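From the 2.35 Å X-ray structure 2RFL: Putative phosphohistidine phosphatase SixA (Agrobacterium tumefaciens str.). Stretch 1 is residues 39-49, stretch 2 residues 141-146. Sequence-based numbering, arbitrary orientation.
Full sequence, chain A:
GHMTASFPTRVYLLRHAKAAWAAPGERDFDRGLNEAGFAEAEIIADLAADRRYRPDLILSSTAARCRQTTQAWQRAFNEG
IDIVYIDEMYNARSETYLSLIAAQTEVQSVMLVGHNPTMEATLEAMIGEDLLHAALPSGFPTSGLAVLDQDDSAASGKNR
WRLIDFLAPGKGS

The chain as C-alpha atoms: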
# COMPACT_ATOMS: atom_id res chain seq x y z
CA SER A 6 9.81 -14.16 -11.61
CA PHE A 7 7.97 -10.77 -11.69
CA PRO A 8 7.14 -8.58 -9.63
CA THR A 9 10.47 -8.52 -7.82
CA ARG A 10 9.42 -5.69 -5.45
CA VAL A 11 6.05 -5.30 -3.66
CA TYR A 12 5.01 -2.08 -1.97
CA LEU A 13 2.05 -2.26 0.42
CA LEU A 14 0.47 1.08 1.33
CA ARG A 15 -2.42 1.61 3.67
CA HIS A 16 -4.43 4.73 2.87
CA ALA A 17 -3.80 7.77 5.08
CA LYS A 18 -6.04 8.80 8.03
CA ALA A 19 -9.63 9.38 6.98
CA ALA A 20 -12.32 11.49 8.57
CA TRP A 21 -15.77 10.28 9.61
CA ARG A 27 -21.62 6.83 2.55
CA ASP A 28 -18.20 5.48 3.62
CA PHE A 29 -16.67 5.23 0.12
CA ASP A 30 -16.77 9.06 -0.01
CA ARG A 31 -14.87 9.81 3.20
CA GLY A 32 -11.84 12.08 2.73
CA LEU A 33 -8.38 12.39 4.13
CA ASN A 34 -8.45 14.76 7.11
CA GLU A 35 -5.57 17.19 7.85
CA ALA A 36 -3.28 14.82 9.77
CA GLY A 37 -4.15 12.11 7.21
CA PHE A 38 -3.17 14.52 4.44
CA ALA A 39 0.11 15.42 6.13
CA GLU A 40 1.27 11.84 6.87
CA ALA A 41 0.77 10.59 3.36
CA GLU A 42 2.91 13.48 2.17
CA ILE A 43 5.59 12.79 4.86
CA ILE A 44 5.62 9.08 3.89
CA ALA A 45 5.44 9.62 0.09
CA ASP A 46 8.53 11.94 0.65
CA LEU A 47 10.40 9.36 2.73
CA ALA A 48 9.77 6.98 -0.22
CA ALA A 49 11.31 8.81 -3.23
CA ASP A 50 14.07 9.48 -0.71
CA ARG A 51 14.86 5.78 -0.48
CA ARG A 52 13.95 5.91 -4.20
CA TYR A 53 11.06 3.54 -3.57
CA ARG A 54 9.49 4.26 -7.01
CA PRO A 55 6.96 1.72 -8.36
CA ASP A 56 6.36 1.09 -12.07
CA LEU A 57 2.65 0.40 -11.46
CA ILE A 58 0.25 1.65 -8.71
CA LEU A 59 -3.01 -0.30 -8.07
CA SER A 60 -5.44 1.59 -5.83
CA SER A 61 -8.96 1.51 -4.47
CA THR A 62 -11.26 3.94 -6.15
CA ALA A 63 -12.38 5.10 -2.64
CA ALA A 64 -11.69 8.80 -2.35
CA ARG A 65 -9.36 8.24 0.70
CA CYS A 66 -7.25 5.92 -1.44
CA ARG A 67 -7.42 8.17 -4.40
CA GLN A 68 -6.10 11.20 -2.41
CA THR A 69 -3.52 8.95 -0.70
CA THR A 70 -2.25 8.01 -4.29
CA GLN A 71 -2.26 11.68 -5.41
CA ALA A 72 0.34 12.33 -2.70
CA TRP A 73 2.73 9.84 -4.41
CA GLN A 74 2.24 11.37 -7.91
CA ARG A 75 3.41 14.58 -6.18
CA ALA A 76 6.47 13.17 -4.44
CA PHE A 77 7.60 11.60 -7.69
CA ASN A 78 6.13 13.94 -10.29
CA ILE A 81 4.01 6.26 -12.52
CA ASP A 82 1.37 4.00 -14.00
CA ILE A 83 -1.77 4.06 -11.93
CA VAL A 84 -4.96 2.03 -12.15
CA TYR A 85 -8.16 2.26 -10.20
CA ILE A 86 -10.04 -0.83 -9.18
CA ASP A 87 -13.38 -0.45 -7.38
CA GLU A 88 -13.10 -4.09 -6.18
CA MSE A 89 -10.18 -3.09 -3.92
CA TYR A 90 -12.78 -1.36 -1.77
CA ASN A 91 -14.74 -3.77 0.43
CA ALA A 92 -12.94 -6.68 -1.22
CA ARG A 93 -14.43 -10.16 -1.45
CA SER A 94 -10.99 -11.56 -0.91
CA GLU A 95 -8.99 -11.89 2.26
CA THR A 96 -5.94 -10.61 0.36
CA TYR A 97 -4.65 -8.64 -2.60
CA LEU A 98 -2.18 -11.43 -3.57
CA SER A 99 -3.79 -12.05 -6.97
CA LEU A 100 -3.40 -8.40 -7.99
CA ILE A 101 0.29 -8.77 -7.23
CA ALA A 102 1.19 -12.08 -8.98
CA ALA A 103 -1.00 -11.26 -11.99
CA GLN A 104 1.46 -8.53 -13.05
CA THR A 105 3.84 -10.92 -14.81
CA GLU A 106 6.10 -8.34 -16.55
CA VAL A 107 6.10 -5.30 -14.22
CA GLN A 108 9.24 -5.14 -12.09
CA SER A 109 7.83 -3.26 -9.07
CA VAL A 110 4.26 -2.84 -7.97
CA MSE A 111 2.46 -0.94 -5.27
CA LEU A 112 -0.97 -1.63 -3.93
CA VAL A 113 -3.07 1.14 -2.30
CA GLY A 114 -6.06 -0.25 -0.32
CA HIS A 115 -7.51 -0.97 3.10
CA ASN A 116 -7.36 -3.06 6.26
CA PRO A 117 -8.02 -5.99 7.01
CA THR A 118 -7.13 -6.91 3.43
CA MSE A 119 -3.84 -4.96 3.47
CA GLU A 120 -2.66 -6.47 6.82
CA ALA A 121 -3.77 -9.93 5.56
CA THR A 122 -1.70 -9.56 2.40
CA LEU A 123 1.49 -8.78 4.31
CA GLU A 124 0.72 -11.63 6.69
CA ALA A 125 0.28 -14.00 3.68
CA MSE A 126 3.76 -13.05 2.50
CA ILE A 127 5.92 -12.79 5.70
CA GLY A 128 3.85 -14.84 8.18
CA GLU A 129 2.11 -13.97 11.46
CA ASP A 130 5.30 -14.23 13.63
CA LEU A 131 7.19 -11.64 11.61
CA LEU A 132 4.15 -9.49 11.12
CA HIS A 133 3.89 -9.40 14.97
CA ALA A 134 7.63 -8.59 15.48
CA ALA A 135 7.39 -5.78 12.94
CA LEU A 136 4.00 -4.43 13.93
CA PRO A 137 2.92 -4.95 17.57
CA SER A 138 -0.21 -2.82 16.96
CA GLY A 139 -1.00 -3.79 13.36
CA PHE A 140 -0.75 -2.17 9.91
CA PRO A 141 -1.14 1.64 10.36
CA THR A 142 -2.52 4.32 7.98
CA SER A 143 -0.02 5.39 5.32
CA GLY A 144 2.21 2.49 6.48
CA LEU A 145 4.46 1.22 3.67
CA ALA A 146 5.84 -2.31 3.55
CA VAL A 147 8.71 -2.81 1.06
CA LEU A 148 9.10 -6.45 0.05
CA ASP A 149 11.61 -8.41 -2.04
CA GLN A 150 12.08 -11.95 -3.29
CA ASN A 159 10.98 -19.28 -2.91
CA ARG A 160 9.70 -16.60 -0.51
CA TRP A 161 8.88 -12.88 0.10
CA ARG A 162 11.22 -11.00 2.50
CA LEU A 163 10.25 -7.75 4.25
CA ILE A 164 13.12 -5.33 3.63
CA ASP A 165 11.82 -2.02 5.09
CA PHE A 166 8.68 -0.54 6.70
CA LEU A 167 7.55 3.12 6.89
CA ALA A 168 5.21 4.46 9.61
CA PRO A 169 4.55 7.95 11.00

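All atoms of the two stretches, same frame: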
# COMPACT_ATOMS: atom_id res chain seq x y z
N ALA A 39 -1.26 15.06 5.84
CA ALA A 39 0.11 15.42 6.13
C ALA A 39 1.01 14.21 6.13
O ALA A 39 2.10 14.29 5.57
CB ALA A 39 0.21 16.19 7.47
N GLU A 40 0.55 13.11 6.73
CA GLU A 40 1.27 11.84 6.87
C GLU A 40 1.61 11.24 5.52
O GLU A 40 2.70 10.72 5.29
CB GLU A 40 0.35 10.80 7.49
CG GLU A 40 0.17 10.71 8.97
CD GLU A 40 -0.82 9.56 9.36
OE1 GLU A 40 -1.33 8.81 8.48
OE2 GLU A 40 -1.10 9.43 10.58
N ALA A 41 0.61 11.21 4.64
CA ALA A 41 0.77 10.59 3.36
C ALA A 41 1.79 11.36 2.55
O ALA A 41 2.59 10.77 1.83
CB ALA A 41 -0.57 10.52 2.64
N GLU A 42 1.78 12.68 2.67
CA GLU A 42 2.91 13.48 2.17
C GLU A 42 4.27 13.11 2.82
O GLU A 42 5.22 12.82 2.10
CB GLU A 42 2.63 14.98 2.20
CG GLU A 42 3.53 15.76 1.27
CD GLU A 42 2.76 16.69 0.35
OE1 GLU A 42 2.60 17.88 0.72
OE2 GLU A 42 2.30 16.23 -0.73
N ILE A 43 4.34 13.09 4.16
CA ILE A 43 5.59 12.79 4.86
C ILE A 43 6.14 11.45 4.34
O ILE A 43 7.29 11.36 3.93
CB ILE A 43 5.42 12.76 6.44
CG1 ILE A 43 5.35 14.17 7.06
CG2 ILE A 43 6.57 12.02 7.13
CD1 ILE A 43 4.45 15.19 6.35
N ILE A 44 5.27 10.46 4.29
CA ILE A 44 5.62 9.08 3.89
C ILE A 44 5.95 8.92 2.39
O ILE A 44 6.98 8.38 2.04
CB ILE A 44 4.52 8.07 4.38
CG1 ILE A 44 4.31 8.15 5.91
CG2 ILE A 44 4.78 6.62 3.85
CD1 ILE A 44 5.48 7.76 6.79
N ALA A 45 5.07 9.37 1.50
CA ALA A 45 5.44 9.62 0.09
C ALA A 45 6.88 10.20 -0.03
O ALA A 45 7.71 9.57 -0.62
CB ALA A 45 4.43 10.49 -0.59
N ASP A 46 7.16 11.34 0.60
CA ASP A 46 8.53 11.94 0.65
C ASP A 46 9.69 11.07 1.16
O ASP A 46 10.79 11.11 0.61
CB ASP A 46 8.52 13.24 1.44
CG ASP A 46 8.11 14.42 0.60
OD1 ASP A 46 7.94 14.23 -0.62
OD2 ASP A 46 7.97 15.54 1.17
N LEU A 47 9.44 10.33 2.23
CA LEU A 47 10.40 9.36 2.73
C LEU A 47 10.70 8.39 1.59
O LEU A 47 11.85 8.01 1.40
CB LEU A 47 9.84 8.64 3.98
CG LEU A 47 10.65 8.35 5.26
CD1 LEU A 47 11.96 9.09 5.27
CD2 LEU A 47 9.88 8.72 6.53
N ALA A 48 9.69 8.05 0.79
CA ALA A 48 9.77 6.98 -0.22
C ALA A 48 10.72 7.28 -1.38
O ALA A 48 11.69 6.57 -1.57
CB ALA A 48 8.38 6.62 -0.73
N ALA A 49 10.44 8.34 -2.14
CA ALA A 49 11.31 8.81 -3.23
C ALA A 49 12.67 9.20 -2.72
O ALA A 49 13.56 9.57 -3.50
CB ALA A 49 10.67 9.99 -3.91
N PRO A 141 -0.64 0.27 10.20
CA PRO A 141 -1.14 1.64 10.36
C PRO A 141 -1.47 2.36 9.02
O PRO A 141 -1.11 1.89 7.93
CB PRO A 141 0.02 2.33 11.10
CG PRO A 141 1.27 1.60 10.65
CD PRO A 141 0.82 0.18 10.46
N THR A 142 -2.17 3.50 9.14
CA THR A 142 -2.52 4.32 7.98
C THR A 142 -1.31 4.99 7.39
O THR A 142 -0.49 5.54 8.10
CB THR A 142 -3.51 5.45 8.31
OG1 THR A 142 -2.99 6.28 9.36
CG2 THR A 142 -4.89 4.88 8.63
N SER A 143 -1.24 4.99 6.07
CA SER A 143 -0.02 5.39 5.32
C SER A 143 1.26 4.67 5.72
O SER A 143 2.35 5.23 5.55
CB SER A 143 0.22 6.90 5.29
OG SER A 143 1.12 7.15 4.23
N GLY A 144 1.10 3.43 6.23
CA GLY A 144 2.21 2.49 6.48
C GLY A 144 2.64 1.84 5.18
O GLY A 144 1.80 1.42 4.39
N LEU A 145 3.93 1.81 4.91
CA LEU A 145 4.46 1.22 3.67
C LEU A 145 5.46 0.07 3.89
O LEU A 145 6.60 0.29 4.31
CB LEU A 145 5.10 2.29 2.80
CG LEU A 145 5.93 1.92 1.58
CD1 LEU A 145 4.98 1.57 0.41
CD2 LEU A 145 6.92 3.07 1.21
N ALA A 146 5.02 -1.14 3.57
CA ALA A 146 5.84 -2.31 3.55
C ALA A 146 6.54 -2.36 2.20
O ALA A 146 5.92 -2.13 1.15
CB ALA A 146 4.99 -3.47 3.71

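Stretch 1 is helical throughout, and it packs one face against a tight turn and the strand that follows it, burying 266 Å² in all. Ala-39 is exposed and takes no part; the contact begins at Glu-40, whose CA-to-CB bond points toward stretch 2. With chi1 at m and chi2 at t, the side chain extends far enough for its carboxylate to accept a hydrogen bond from Thr-142 OG1 to Glu-40 OE1 of 3.2 Å. This is the one hydrogen bond between the stretches, and glutamate suits the place because its long chain carries an acceptor from the helix out to the loop.

One residue on, Ala-41 and Ser-143 have the closest pair of CA atoms across the stretches, 5.6 Å apart. The small side chain of Ala-41 points sideways and is compatible with the nearby serine, Ser-143 OG coming within 3.6 Å of Ala-41 CA. Ser-143 sits within a type II turn from Pro-141 to Gly-144, closed by a hydrogen bond from Gly-144 N to Pro-141 O of 3.2 Å. Glycine fits the last position, since a CB there would clash with that same carbonyl oxygen.

Glu-42 points away and Ile-43 leads its end away, so the next contact comes at Ile-44, one helical turn after Glu-40. The branched side chain of Ile-44 packs on Ser-143 and Leu-145: Ile-44 CB lies 3.5 Å from Ser-143 OG, and Ile-44 CG2 lies 3.3 Å from Ser-143 O and 4.5 Å from Leu-145 CB. Enclosed by such neighbours, the serine hydroxyl is buried without a hydrogen-bonding partner, a cost paid within an otherwise close fit.

A further turn along, past residues that make no contact, Ala-48 sets its CB 4.3 Å from Leu-145 CD2. A small apolar side chain suits the spot beside the larger leucine, which, beginning the strand, bridges Ile-44 and Ala-48 with apolar surface.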